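PDB 4V1S: alpha-1,6-mannanase from Bacteroides thetaiotaomicron, which probably hydrolyses internal alpha-1,6 linkages of mannan backbones, as a glycoside hydrolase family 76 enzyme of a gut bacterium. Local coordinates for residues A[78-83]-A[128-133]; A[138-143]-A[189-194]; A[348-353]-A[363-368]; A[357-362]-A[373-378]. All blocks are in the same frame, centred on the assembly; numbering follows the deposited sequence.

In the fold
The four contacts secure loops against helix ends in a largely helical chain, consistent with the (alpha/alpha)6 barrel of family 76 glycoside hydrolases. Contacts 1 and 2 come first, in series, with centres about 12 Å apart; they share the loop between strand 124-127 and helix 142-159, where Thr129 N probably bonds to Asp139 O. Contacts 3 and 4, about 11 Å apart between centres, alternate along the loop joining helix 334-350 to helix 374-394. Contact 4 reaches back to contact 1, about 18 Å away between centres, because helices 81-97 and 374-394 lie together at their N-terminal ends. Early and late chain thus meet, while contacts 2 and 3 stand farthest apart, about 35 Å between centres.

Contact 1: residues A[78-83]-A[128-133]; sequences VSFIWG and ATLPTS
Leu130 turns its CG anti to its carbonyl carbon (chi1 -76°), which sets CG 3.8 Å from Phe80 CD1. In Thr129, OG1 lies anti to the backbone N (chi1 -158°) and comes to 3.7 Å from the same Phe80 CD1, the two side chains lying side by side and pointing the same way. That hydroxyl has its polar partner in Glu144, so against the ring it merely packs. Leucine suits its place because its forked end covers two surfaces: CG, CD1 and CD2 all meet the Phe80 ring on its CD1-CE1 side, and CD2 also lies 3.5 Å from Val78 O. On the backbone, Ile81 N donates to Thr129 O at 2.8 Å, a bent bond with an N-H...O angle of 133°. Phe80 CA leans on the same oxygen at 3.2 Å in a CA-H...O contact. Ile81 then packs its CD1 3.6 Å from Ala128 O, and elsewhere touches Glu144 and Thr148 of helix 142-159, a buried place that suits a branched aliphatic residue. Amides in the first turn of a helix lack acceptors within it. The loop carbonyl of Thr129 supplies one near the start of helix 81-97, and its negative end probably interacts favourably with the helix dipole.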
loop_
_atom_site.group_PDB
_atom_site.type_symbol
_atom_site.label_atom_id
_atom_site.label_comp_id
_atom_site.label_asym_id
_atom_site.label_seq_id
_atom_site.Cartn_x
_atom_site.Cartn_y
_atom_site.Cartn_z
ATOM N N VAL A 78 -0.856 -15.677 -14.499
ATOM C CA VAL A 78 -1.216 -14.289 -14.346
ATOM C C VAL A 78 -0.881 -13.867 -12.906
ATOM O O VAL A 78 -1.031 -14.655 -11.958
ATOM C CB VAL A 78 -2.716 -14.034 -14.632
ATOM C CG1 VAL A 78 -2.999 -12.535 -14.653
ATOM C CG2 VAL A 78 -3.166 -14.652 -15.953
ATOM N N SER A 79 -0.435 -12.629 -12.752
ATOM C CA SER A 79 -0.086 -12.080 -11.445
ATOM C C SER A 79 -1.242 -12.049 -10.459
ATOM O O SER A 79 -2.414 -11.837 -10.813
ATOM C CB SER A 79 0.439 -10.664 -11.609
ATOM O OG SER A 79 -0.505 -9.812 -12.260
ATOM N N PHE A 80 -0.902 -12.272 -9.195
ATOM C CA PHE A 80 -1.793 -11.945 -8.111
ATOM C C PHE A 80 -2.050 -10.448 -8.121
ATOM O O PHE A 80 -1.296 -9.672 -8.693
ATOM C CB PHE A 80 -1.196 -12.358 -6.779
ATOM C CG PHE A 80 -1.012 -13.847 -6.627
ATOM C CD1 PHE A 80 -2.099 -14.679 -6.468
ATOM C CD2 PHE A 80 0.255 -14.413 -6.622
ATOM C CE1 PHE A 80 -1.952 -16.040 -6.343
ATOM C CE2 PHE A 80 0.414 -15.779 -6.471
ATOM C CZ PHE A 80 -0.698 -16.590 -6.328
ATOM N N ILE A 81 -3.144 -10.044 -7.495
ATOM C CA ILE A 81 -3.567 -8.657 -7.577
ATOM C C ILE A 81 -2.510 -7.686 -7.002
ATOM O O ILE A 81 -2.335 -6.548 -7.512
ATOM C CB ILE A 81 -4.965 -8.473 -6.938
ATOM C CG1 ILE A 81 -5.586 -7.159 -7.370
ATOM C CG2 ILE A 81 -4.912 -8.573 -5.415
ATOM C CD1 ILE A 81 -7.028 -7.011 -6.925
ATOM N N TRP A 82 -1.794 -8.127 -5.964
ATOM C CA TRP A 82 -0.950 -7.188 -5.173
ATOM C C TRP A 82 0.015 -6.353 -6.038
ATOM O O TRP A 82 0.076 -5.150 -5.909
ATOM C CB TRP A 82 -0.166 -8.000 -4.134
ATOM C CG TRP A 82 0.468 -7.220 -3.054
ATOM C CD1 TRP A 82 0.582 -5.875 -2.939
ATOM C CD2 TRP A 82 1.146 -7.783 -1.944
ATOM N NE1 TRP A 82 1.263 -5.551 -1.777
ATOM C CE2 TRP A 82 1.629 -6.713 -1.154
ATOM C CE3 TRP A 82 1.405 -9.094 -1.539
ATOM C CZ2 TRP A 82 2.348 -6.917 0.006
ATOM C CZ3 TRP A 82 2.086 -9.293 -0.351
ATOM C CH2 TRP A 82 2.569 -8.214 0.389
ATOM N N GLY A 83 0.795 -7.000 -6.914
ATOM C CA GLY A 83 1.778 -6.254 -7.706
ATOM C C GLY A 83 1.144 -5.224 -8.606
ATOM O O GLY A 83 1.730 -4.196 -8.877
ATOM N N ALA A 128 -10.878 -10.242 -6.250
ATOM C CA ALA A 128 -10.190 -11.531 -6.011
ATOM C C ALA A 128 -8.688 -11.395 -6.179
ATOM O O ALA A 128 -8.189 -10.455 -6.834
ATOM C CB ALA A 128 -10.756 -12.602 -6.921
ATOM N N THR A 129 -7.976 -12.388 -5.638
ATOM C CA THR A 129 -6.545 -12.387 -5.687
ATOM C C THR A 129 -6.021 -12.686 -7.102
ATOM O O THR A 129 -4.934 -12.249 -7.477
ATOM C CB THR A 129 -5.954 -13.371 -4.671
ATOM O OG1 THR A 129 -4.607 -12.991 -4.379
ATOM C CG2 THR A 129 -6.078 -14.810 -5.119
ATOM N N LEU A 130 -6.810 -13.412 -7.878
ATOM C CA LEU A 130 -6.503 -13.716 -9.270
ATOM C C LEU A 130 -7.696 -13.355 -10.157
ATOM O O LEU A 130 -8.802 -13.149 -9.672
ATOM C CB LEU A 130 -6.185 -15.208 -9.399
ATOM C CG LEU A 130 -4.813 -15.683 -8.902
ATOM C CD1 LEU A 130 -4.770 -17.189 -8.741
ATOM C CD2 LEU A 130 -3.689 -15.205 -9.817
ATOM N N PRO A 131 -7.480 -13.286 -11.482
ATOM C CA PRO A 131 -8.596 -13.003 -12.348
ATOM C C PRO A 131 -9.762 -13.944 -12.120
ATOM O O PRO A 131 -9.572 -15.140 -11.881
ATOM C CB PRO A 131 -8.000 -13.167 -13.741
ATOM C CG PRO A 131 -6.582 -12.688 -13.550
ATOM C CD PRO A 131 -6.205 -13.286 -12.205
ATOM N N THR A 132 -10.959 -13.381 -12.201
ATOM C CA THR A 132 -12.181 -14.115 -11.919
ATOM C C THR A 132 -13.304 -13.529 -12.765
ATOM O O THR A 132 -13.103 -12.617 -13.557
ATOM C CB THR A 132 -12.502 -14.049 -10.399
ATOM O OG1 THR A 132 -13.485 -15.025 -10.041
ATOM C CG2 THR A 132 -12.947 -12.670 -9.984
ATOM N N SER A 133 -14.469 -14.125 -12.639
ATOM C CA SER A 133 -15.681 -13.632 -13.295
ATOM C C SER A 133 -16.880 -14.167 -12.553
ATOM O O SER A 133 -16.769 -15.044 -11.687
ATOM C CB SER A 133 -15.720 -14.061 -14.764
ATOM O OG SER A 133 -15.663 -15.466 -14.899
#

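Contact 2: residues A[138-143]-A[189-194]; sequences PDRFYD and FQETFV
Phe189 offers one ring face to Phe141, whose edge atom CD2 lies over it; the planes stand at 71° in an offset edge-to-face pair, centroids 5.5 Å apart. Water 2 lies above one face of Phe141, toward the rim. At the edge of the Arg140 guanidinium, close to its plane, sits Glu191: NE donates to OE1 at 2.9 Å, almost straight at 173°, and NH2 donates to OE2, also at 2.9 Å, on its syn lone pair. Arginine suits this place because its flat guanidinium presents two N-H groups side by side to the two oxygens. Phe141 and Gln190 form a single antiparallel bridge as a non-hydrogen-bonded pair, framed by Glu191 N to Arg140 O at 3.0 Å and Tyr142 N to Phe189 O at 3.2 Å. Phe141 is also the N-cap residue of helix 142-159, so the bridge ties a loop to a helix start. Replacing Arg140 by an alanine would probably leave the Glu191 carboxylate without its cationic mate and Ile124 O without the NH1 donor. Water 1 gives OE1 a further bond at 2.6 Å and accepts from Arg140 N and Thr192 OG1.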
loop_
_atom_site.group_PDB
_atom_site.type_symbol
_atom_site.label_atom_id
_atom_site.label_comp_id
_atom_site.label_asym_id
_atom_site.label_seq_id
_atom_site.Cartn_x
_atom_site.Cartn_y
_atom_site.Cartn_z
ATOM N N PRO A 138 -14.237 -17.265 -6.459
ATOM C CA PRO A 138 -13.033 -16.482 -6.262
ATOM C C PRO A 138 -12.397 -16.720 -4.898
ATOM O O PRO A 138 -13.062 -17.208 -3.981
ATOM C CB PRO A 138 -13.559 -15.046 -6.336
ATOM C CG PRO A 138 -14.892 -15.169 -5.608
ATOM C CD PRO A 138 -15.432 -16.520 -6.026
ATOM N N ASP A 139 -11.120 -16.392 -4.795
ATOM C CA ASP A 139 -10.357 -16.447 -3.548
ATOM C C ASP A 139 -10.141 -14.996 -3.172
ATOM O O ASP A 139 -9.352 -14.293 -3.815
ATOM C CB ASP A 139 -9.036 -17.193 -3.777
ATOM C CG ASP A 139 -8.364 -17.671 -2.494
ATOM O OD1 ASP A 139 -8.975 -17.670 -1.391
ATOM O OD2 ASP A 139 -7.177 -18.093 -2.595
ATOM N N ARG A 140 -10.881 -14.535 -2.155
ATOM C CA ARG A 140 -10.881 -13.094 -1.831
ATOM C C ARG A 140 -10.346 -12.794 -0.444
ATOM O O ARG A 140 -10.505 -13.624 0.474
ATOM C CB ARG A 140 -12.261 -12.487 -2.019
ATOM C CG ARG A 140 -12.842 -12.730 -3.407
ATOM C CD ARG A 140 -14.058 -11.892 -3.694
ATOM N NE ARG A 140 -15.201 -12.312 -2.871
ATOM C CZ ARG A 140 -16.445 -11.867 -3.047
ATOM N NH1 ARG A 140 -16.719 -11.010 -4.007
ATOM N NH2 ARG A 140 -17.437 -12.305 -2.284
ATOM N N PHE A 141 -9.655 -11.649 -0.355
ATOM C CA PHE A 141 -8.914 -11.198 0.822
ATOM C C PHE A 141 -9.348 -9.816 1.216
ATOM O O PHE A 141 -9.439 -8.928 0.377
ATOM C CB PHE A 141 -7.408 -11.230 0.513
ATOM C CG PHE A 141 -6.907 -12.629 0.249
ATOM C CD1 PHE A 141 -7.130 -13.237 -1.000
ATOM C CD2 PHE A 141 -6.292 -13.351 1.233
ATOM C CE1 PHE A 141 -6.686 -14.515 -1.258
ATOM C CE2 PHE A 141 -5.874 -14.658 0.988
ATOM C CZ PHE A 141 -6.095 -15.235 -0.248
ATOM N N TYR A 142 -9.614 -9.638 2.503
ATOM C CA TYR A 142 -10.147 -8.366 2.956
ATOM C C TYR A 142 -9.051 -7.297 2.875
ATOM O O TYR A 142 -9.361 -6.147 2.587
ATOM C CB TYR A 142 -10.773 -8.483 4.356
ATOM C CG TYR A 142 -11.932 -9.455 4.389
ATOM C CD1 TYR A 142 -13.149 -9.123 3.827
ATOM C CD2 TYR A 142 -11.800 -10.729 4.933
ATOM C CE1 TYR A 142 -14.224 -10.023 3.838
ATOM C CE2 TYR A 142 -12.872 -11.623 4.935
ATOM C CZ TYR A 142 -14.085 -11.250 4.389
ATOM O OH TYR A 142 -15.171 -12.111 4.386
ATOM N N ASP A 143 -7.791 -7.680 3.082
ATOM C CA ASP A 143 -6.698 -6.731 2.948
ATOM C C ASP A 143 -6.488 -6.267 1.502
ATOM O O ASP A 143 -6.386 -5.069 1.257
ATOM C CB ASP A 143 -5.390 -7.206 3.602
ATOM C CG ASP A 143 -4.834 -8.478 2.991
ATOM O OD1 ASP A 143 -5.596 -9.234 2.354
ATOM O OD2 ASP A 143 -3.621 -8.752 3.171
ATOM N N PHE A 189 -8.420 -12.107 7.900
ATOM C CA PHE A 189 -7.530 -12.013 6.775
ATOM C C PHE A 189 -8.233 -12.250 5.455
ATOM O O PHE A 189 -8.034 -11.496 4.521
ATOM C CB PHE A 189 -6.414 -13.050 6.939
ATOM C CG PHE A 189 -5.330 -12.978 5.895
ATOM C CD1 PHE A 189 -4.678 -11.778 5.628
ATOM C CD2 PHE A 189 -5.009 -14.102 5.129
ATOM C CE1 PHE A 189 -3.708 -11.710 4.649
ATOM C CE2 PHE A 189 -4.014 -14.041 4.153
ATOM C CZ PHE A 189 -3.372 -12.840 3.906
ATOM N N GLN A 190 -9.024 -13.330 5.397
ATOM C CA GLN A 190 -9.574 -13.777 4.137
ATOM C C GLN A 190 -10.975 -14.401 4.246
ATOM O O GLN A 190 -11.462 -14.736 5.346
ATOM C CB GLN A 190 -8.645 -14.725 3.470
ATOM C CG GLN A 190 -8.602 -16.090 4.107
ATOM C CD GLN A 190 -7.575 -16.980 3.435
ATOM O OE1 GLN A 190 -7.617 -17.235 2.218
ATOM N NE2 GLN A 190 -6.644 -17.448 4.219
ATOM N N GLU A 191 -11.618 -14.497 3.095
ATOM C CA GLU A 191 -13.037 -14.860 3.010
ATOM C C GLU A 191 -13.197 -16.369 3.120
ATOM O O GLU A 191 -14.174 -16.861 3.706
ATOM C CB GLU A 191 -13.625 -14.360 1.695
ATOM C CG GLU A 191 -15.099 -14.681 1.505
ATOM C CD GLU A 191 -15.610 -14.173 0.167
ATOM O OE1 GLU A 191 -14.885 -14.333 -0.871
ATOM O OE2 GLU A 191 -16.738 -13.635 0.160
ATOM N N THR A 192 -12.219 -17.092 2.559
ATOM C CA THR A 192 -12.254 -18.550 2.495
ATOM C C THR A 192 -10.957 -19.124 3.074
ATOM O O THR A 192 -9.972 -19.306 2.372
ATOM C CB THR A 192 -12.465 -19.030 1.029
ATOM O OG1 THR A 192 -13.600 -18.365 0.457
ATOM C CG2 THR A 192 -12.684 -20.533 0.992
ATOM N N PHE A 193 -10.954 -19.383 4.377
ATOM C CA PHE A 193 -9.763 -19.937 5.017
ATOM C C PHE A 193 -9.595 -21.381 4.588
ATOM O O PHE A 193 -10.553 -22.152 4.598
ATOM C CB PHE A 193 -9.845 -19.852 6.538
ATOM C CG PHE A 193 -9.559 -18.480 7.089
ATOM C CD1 PHE A 193 -8.254 -18.033 7.249
ATOM C CD2 PHE A 193 -10.601 -17.629 7.442
ATOM C CE1 PHE A 193 -7.988 -16.769 7.758
ATOM C CE2 PHE A 193 -10.336 -16.373 7.958
ATOM C CZ PHE A 193 -9.011 -15.940 8.116
ATOM N N VAL A 194 -8.381 -21.739 4.195
ATOM C CA VAL A 194 -8.086 -23.128 3.872
ATOM C C VAL A 194 -6.910 -23.583 4.735
ATOM O O VAL A 194 -7.115 -24.188 5.791
ATOM C CB VAL A 194 -7.840 -23.339 2.369
ATOM C CG1 VAL A 194 -7.482 -24.799 2.082
ATOM C CG2 VAL A 194 -9.077 -22.944 1.590
HETATM O O HOH W 1 -13.099 -16.246 -1.261
HETATM O O HOH W 2 -10.098 -16.279 0.717
HETATM O O HOH W 3 -8.466 -19.741 0.065
#

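Contact 3: residues A[348-353]-A[363-368]; sequences NKLRDG and TPTTSN
Asp352 and Asn368 cross at about a right angle, their carboxylate and amide planes 57° apart, with Asp352 OD2 3.5 Å from Asn368 CA. Asn368 OD1 accepts from Gly353 N at 2.9 Å, the donor standing above the amide carbonyl plane; glycine suits this place, since a CB would crowd that oxygen. The Asp352 carboxylate itself serves the loop: OD1 accepts from Asn354 and Arg356 N, OD2 from Leu369 N. Thr365 points toward the helix end, OG1 beside its own backbone N (chi1 -63°), and donates to Leu350 O at 2.7 Å. Its CG2 packs 3.8 Å from Asp352 CB, while Thr365 N bonds Lys349 O at 2.8 Å; water 4 donates to the same oxygen. An alanine in place of Thr365 would probably leave Leu350 O without this hydroxyl donor and open a gap beside Asp352 CB. The carbonyls at the C-terminal end of helix 334-350 are thus met by the loop leading to helix 374-394, with Pro364 and Leu350 both resting on Phe345.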
loop_
_atom_site.group_PDB
_atom_site.type_symbol
_atom_site.label_atom_id
_atom_site.label_comp_id
_atom_site.label_asym_id
_atom_site.label_seq_id
_atom_site.Cartn_x
_atom_site.Cartn_y
_atom_site.Cartn_z
ATOM N N ASN A 348 20.308 3.522 -6.171
ATOM C CA ASN A 348 21.766 3.480 -6.192
ATOM C C ASN A 348 22.367 2.175 -5.697
ATOM O O ASN A 348 23.449 1.795 -6.134
ATOM C CB ASN A 348 22.309 4.703 -5.436
ATOM C CG ASN A 348 21.903 6.030 -6.092
ATOM O OD1 ASN A 348 21.499 6.097 -7.276
ATOM N ND2 ASN A 348 21.987 7.105 -5.312
ATOM N N LYS A 349 21.672 1.498 -4.790
ATOM C CA LYS A 349 22.198 0.289 -4.149
ATOM C C LYS A 349 21.389 -0.995 -4.370
ATOM O O LYS A 349 21.958 -2.101 -4.354
ATOM C CB LYS A 349 22.384 0.527 -2.659
ATOM C CG LYS A 349 23.429 1.567 -2.340
ATOM C CD LYS A 349 24.801 1.067 -2.776
ATOM C CE LYS A 349 25.930 2.060 -2.524
ATOM N NZ LYS A 349 27.232 1.418 -2.873
ATOM N N LEU A 350 20.082 -0.876 -4.602
ATOM C CA LEU A 350 19.267 -2.094 -4.806
ATOM C C LEU A 350 19.058 -2.507 -6.257
ATOM O O LEU A 350 19.018 -3.701 -6.546
ATOM C CB LEU A 350 17.918 -1.967 -4.105
ATOM C CG LEU A 350 17.982 -1.712 -2.591
ATOM C CD1 LEU A 350 16.564 -1.615 -2.040
ATOM C CD2 LEU A 350 18.762 -2.812 -1.864
ATOM N N ARG A 351 18.908 -1.523 -7.148
ATOM C CA ARG A 351 18.744 -1.789 -8.570
ATOM C C ARG A 351 19.908 -2.633 -9.063
ATOM O O ARG A 351 21.089 -2.302 -8.833
ATOM C CB ARG A 351 18.687 -0.481 -9.358
ATOM C CG ARG A 351 18.389 -0.649 -10.843
ATOM C CD ARG A 351 18.315 0.706 -11.537
ATOM N NE ARG A 351 19.465 0.991 -12.388
ATOM C CZ ARG A 351 20.498 1.766 -12.060
ATOM N NH1 ARG A 351 20.581 2.354 -10.869
ATOM N NH2 ARG A 351 21.450 1.953 -12.951
ATOM N N ASP A 352 19.598 -3.706 -9.760
ATOM C CA ASP A 352 20.673 -4.569 -10.277
ATOM C C ASP A 352 21.086 -4.134 -11.692
ATOM O O ASP A 352 20.583 -3.153 -12.223
ATOM C CB ASP A 352 20.343 -6.069 -10.133
ATOM C CG ASP A 352 19.434 -6.632 -11.242
ATOM O OD1 ASP A 352 19.040 -5.921 -12.187
ATOM O OD2 ASP A 352 19.124 -7.845 -11.129
ATOM N N GLY A 353 22.023 -4.866 -12.283
ATOM C CA GLY A 353 22.587 -4.501 -13.577
ATOM C C GLY A 353 21.632 -4.678 -14.743
ATOM O O GLY A 353 21.898 -4.167 -15.841
ATOM N N THR A 363 19.808 -4.530 2.200
ATOM C CA THR A 363 21.215 -4.759 1.855
ATOM C C THR A 363 21.478 -4.490 0.367
ATOM O O THR A 363 20.679 -4.883 -0.486
ATOM C CB THR A 363 21.643 -6.185 2.234
ATOM O OG1 THR A 363 20.889 -7.129 1.497
ATOM C CG2 THR A 363 21.395 -6.468 3.675
ATOM N N PRO A 364 22.589 -3.810 0.045
ATOM C CA PRO A 364 22.873 -3.565 -1.367
ATOM C C PRO A 364 22.931 -4.840 -2.191
ATOM O O PRO A 364 23.364 -5.906 -1.716
ATOM C CB PRO A 364 24.230 -2.867 -1.343
ATOM C CG PRO A 364 24.301 -2.222 -0.012
ATOM C CD PRO A 364 23.555 -3.132 0.925
ATOM N N THR A 365 22.489 -4.715 -3.429
ATOM C CA THR A 365 22.523 -5.806 -4.371
ATOM C C THR A 365 23.938 -5.943 -4.920
ATOM O O THR A 365 24.543 -4.960 -5.338
ATOM C CB THR A 365 21.530 -5.537 -5.498
ATOM O OG1 THR A 365 20.213 -5.499 -4.928
ATOM C CG2 THR A 365 21.592 -6.619 -6.554
ATOM N N THR A 366 24.465 -7.161 -4.896
ATOM C CA THR A 366 25.829 -7.416 -5.366
ATOM C C THR A 366 25.940 -8.352 -6.566
ATOM O O THR A 366 27.017 -8.497 -7.127
ATOM C CB THR A 366 26.714 -7.943 -4.214
ATOM O OG1 THR A 366 26.108 -9.100 -3.634
ATOM C CG2 THR A 366 26.859 -6.865 -3.151
ATOM N N SER A 367 24.846 -8.998 -6.931
ATOM C CA SER A 367 24.797 -9.802 -8.135
ATOM C C SER A 367 23.393 -9.719 -8.723
ATOM O O SER A 367 22.424 -9.392 -8.038
ATOM C CB SER A 367 25.180 -11.255 -7.841
ATOM O OG SER A 367 24.326 -11.823 -6.869
ATOM N N ASN A 368 23.300 -9.984 -10.016
ATOM C CA ASN A 368 22.029 -9.818 -10.700
ATOM C C ASN A 368 21.036 -10.880 -10.295
ATOM O O ASN A 368 21.395 -12.038 -10.058
ATOM C CB ASN A 368 22.246 -9.793 -12.214
ATOM C CG ASN A 368 23.009 -8.560 -12.661
ATOM O OD1 ASN A 368 23.081 -7.552 -11.939
ATOM N ND2 ASN A 368 23.572 -8.622 -13.851
HETATM O O HOH W 4 24.784 -2.322 -4.929
#

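Contact 4: residues A[357-362]-A[373-378]; sequences YPEHWG and DLRFST
The N-terminus of helix 374-394, with Asp373 as its N-cap, packs here against the loop that follows helix 334-350 in a protein of the six-hairpin glycosidase clan. Phe376 is the centre of the packing. Backbone N of Asp373 lies over one ring face, and on the opposite face Glu359 CB makes a CH-pi contact, 3.8 Å from the centroid. The flat phenyl suits this place because it takes aliphatic atoms above while its edge meets Tyr357 O. Asp373 OD1 caps Arg375 N through its anti lone pair and also accepts from Arg375 NE at 3.1 Å; NH2 closes the salt bridge to OD2 at 3.0 Å. Glu359 OE2 is 4.2 Å from Arg375 NH2, beyond a salt bridge and well out of the guanidinium plane, with no N-H aimed at it; water 7 links the two. Tyr314 bonds that oxygen and makes a cation-pi contact with Arg375. Ser377 OG meets the Tyr357 ring edge, 3.4 Å from CD1. Water 6 accepts from Trp361 NE1 and donates to Pro358 O and to Phe376 O, each at 2.7 Å.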
loop_
_atom_site.group_PDB
_atom_site.type_symbol
_atom_site.label_atom_id
_atom_site.label_comp_id
_atom_site.label_asym_id
_atom_site.label_seq_id
_atom_site.Cartn_x
_atom_site.Cartn_y
_atom_site.Cartn_z
ATOM N N TYR A 357 14.813 -5.296 -9.249
ATOM C CA TYR A 357 14.843 -5.004 -7.816
ATOM C C TYR A 357 14.634 -6.252 -6.975
ATOM O O TYR A 357 13.848 -7.146 -7.340
ATOM C CB TYR A 357 13.787 -3.935 -7.464
ATOM C CG TYR A 357 14.196 -2.617 -8.056
ATOM C CD1 TYR A 357 13.880 -2.282 -9.380
ATOM C CD2 TYR A 357 14.991 -1.737 -7.329
ATOM C CE1 TYR A 357 14.334 -1.090 -9.938
ATOM C CE2 TYR A 357 15.425 -0.533 -7.875
ATOM C CZ TYR A 357 15.123 -0.229 -9.185
ATOM O OH TYR A 357 15.597 0.961 -9.714
ATOM N N PRO A 358 15.337 -6.319 -5.836
ATOM C CA PRO A 358 15.207 -7.434 -4.930
ATOM C C PRO A 358 13.956 -7.343 -4.053
ATOM O O PRO A 358 13.325 -6.285 -3.920
ATOM C CB PRO A 358 16.458 -7.306 -4.077
ATOM C CG PRO A 358 16.620 -5.815 -3.939
ATOM C CD PRO A 358 16.273 -5.305 -5.317
ATOM N N GLU A 359 13.640 -8.450 -3.409
ATOM C CA GLU A 359 12.511 -8.496 -2.496
ATOM C C GLU A 359 12.694 -7.590 -1.266
ATOM O O GLU A 359 11.755 -6.875 -0.870
ATOM C CB GLU A 359 12.294 -9.921 -2.025
ATOM C CG GLU A 359 11.183 -10.089 -1.019
ATOM C CD GLU A 359 10.708 -11.521 -0.863
ATOM O OE1 GLU A 359 11.406 -12.476 -1.288
ATOM O OE2 GLU A 359 9.634 -11.719 -0.266
ATOM N N HIS A 360 13.905 -7.601 -0.713
ATOM C CA HIS A 360 14.192 -6.946 0.574
ATOM C C HIS A 360 15.022 -5.671 0.339
ATOM O O HIS A 360 15.834 -5.610 -0.593
ATOM C CB HIS A 360 14.905 -7.963 1.474
ATOM C CG HIS A 360 14.959 -7.600 2.931
ATOM N ND1 HIS A 360 14.065 -8.086 3.868
ATOM C CD2 HIS A 360 15.850 -6.847 3.619
ATOM C CE1 HIS A 360 14.399 -7.630 5.059
ATOM N NE2 HIS A 360 15.479 -6.874 4.928
ATOM N N TRP A 361 14.786 -4.634 1.155
ATOM C CA TRP A 361 15.445 -3.346 0.966
ATOM C C TRP A 361 16.617 -3.073 1.907
ATOM O O TRP A 361 17.177 -1.981 1.908
ATOM C CB TRP A 361 14.424 -2.220 1.078
ATOM C CG TRP A 361 13.523 -2.029 -0.120
ATOM C CD1 TRP A 361 13.468 -2.769 -1.268
ATOM C CD2 TRP A 361 12.520 -1.025 -0.241
ATOM N NE1 TRP A 361 12.519 -2.256 -2.123
ATOM C CE2 TRP A 361 11.905 -1.191 -1.505
ATOM C CE3 TRP A 361 12.063 -0.010 0.606
ATOM C CZ2 TRP A 361 10.858 -0.373 -1.933
ATOM C CZ3 TRP A 361 11.016 0.806 0.188
ATOM C CH2 TRP A 361 10.427 0.623 -1.100
ATOM N N GLY A 362 17.029 -4.084 2.659
ATOM C CA GLY A 362 18.012 -3.887 3.727
ATOM C C GLY A 362 19.469 -3.855 3.306
ATOM O O GLY A 362 20.291 -3.246 3.986
ATOM N N ASP A 373 9.340 -11.354 -8.588
ATOM C CA ASP A 373 7.894 -11.252 -8.829
ATOM C C ASP A 373 7.493 -9.797 -9.054
ATOM O O ASP A 373 8.279 -8.863 -8.814
ATOM C CB ASP A 373 7.006 -12.076 -7.835
ATOM C CG ASP A 373 6.916 -11.520 -6.464
ATOM O OD1 ASP A 373 6.576 -10.310 -6.326
ATOM O OD2 ASP A 373 7.074 -12.352 -5.501
ATOM N N LEU A 374 6.291 -9.633 -9.570
ATOM C CA LEU A 374 5.780 -8.344 -9.979
ATOM C C LEU A 374 5.878 -7.282 -8.887
ATOM O O LEU A 374 6.122 -6.141 -9.189
ATOM C CB LEU A 374 4.326 -8.497 -10.418
ATOM C CG LEU A 374 3.633 -7.242 -10.997
ATOM C CD1 LEU A 374 4.372 -6.749 -12.237
ATOM C CD2 LEU A 374 2.173 -7.574 -11.289
ATOM N N ARG A 375 5.668 -7.647 -7.625
ATOM C CA ARG A 375 5.674 -6.597 -6.623
ATOM C C ARG A 375 7.022 -5.978 -6.387
ATOM O O ARG A 375 7.080 -4.822 -5.911
ATOM C CB ARG A 375 4.917 -6.888 -5.329
ATOM C CG ARG A 375 5.340 -8.083 -4.672
ATOM C CD ARG A 375 4.305 -8.757 -3.750
ATOM N NE ARG A 375 5.154 -9.916 -3.597
ATOM C CZ ARG A 375 5.330 -10.687 -2.561
ATOM N NH1 ARG A 375 4.624 -10.549 -1.456
ATOM N NH2 ARG A 375 6.250 -11.652 -2.684
ATOM N N PHE A 376 8.109 -6.695 -6.702
ATOM C CA PHE A 376 9.423 -6.195 -6.298
ATOM C C PHE A 376 9.775 -4.876 -7.029
ATOM O O PHE A 376 10.320 -3.938 -6.437
ATOM C CB PHE A 376 10.547 -7.199 -6.548
ATOM C CG PHE A 376 10.410 -8.546 -5.863
ATOM C CD1 PHE A 376 9.403 -8.844 -4.941
ATOM C CD2 PHE A 376 11.367 -9.539 -6.148
ATOM C CE1 PHE A 376 9.321 -10.094 -4.363
ATOM C CE2 PHE A 376 11.290 -10.793 -5.561
ATOM C CZ PHE A 376 10.261 -11.079 -4.666
ATOM N N SER A 377 9.520 -4.818 -8.335
ATOM C CA SER A 377 9.882 -3.632 -9.094
ATOM C C SER A 377 8.744 -2.628 -9.125
ATOM O O SER A 377 8.997 -1.434 -9.233
ATOM C CB SER A 377 10.327 -3.956 -10.516
ATOM O OG SER A 377 11.610 -4.565 -10.504
ATOM N N THR A 378 7.494 -3.084 -8.995
ATOM C CA THR A 378 6.400 -2.123 -9.061
ATOM C C THR A 378 6.405 -1.187 -7.816
ATOM O O THR A 378 6.067 -0.001 -7.941
ATOM C CB THR A 378 5.052 -2.812 -9.213
ATOM O OG1 THR A 378 4.822 -3.717 -8.135
ATOM C CG2 THR A 378 4.929 -3.517 -10.587
HETATM O O HOH W 5 12.449 -6.936 -9.821
HETATM O O HOH W 6 11.548 -4.189 -4.011
HETATM O O HOH W 7 7.694 -13.737 -1.031
#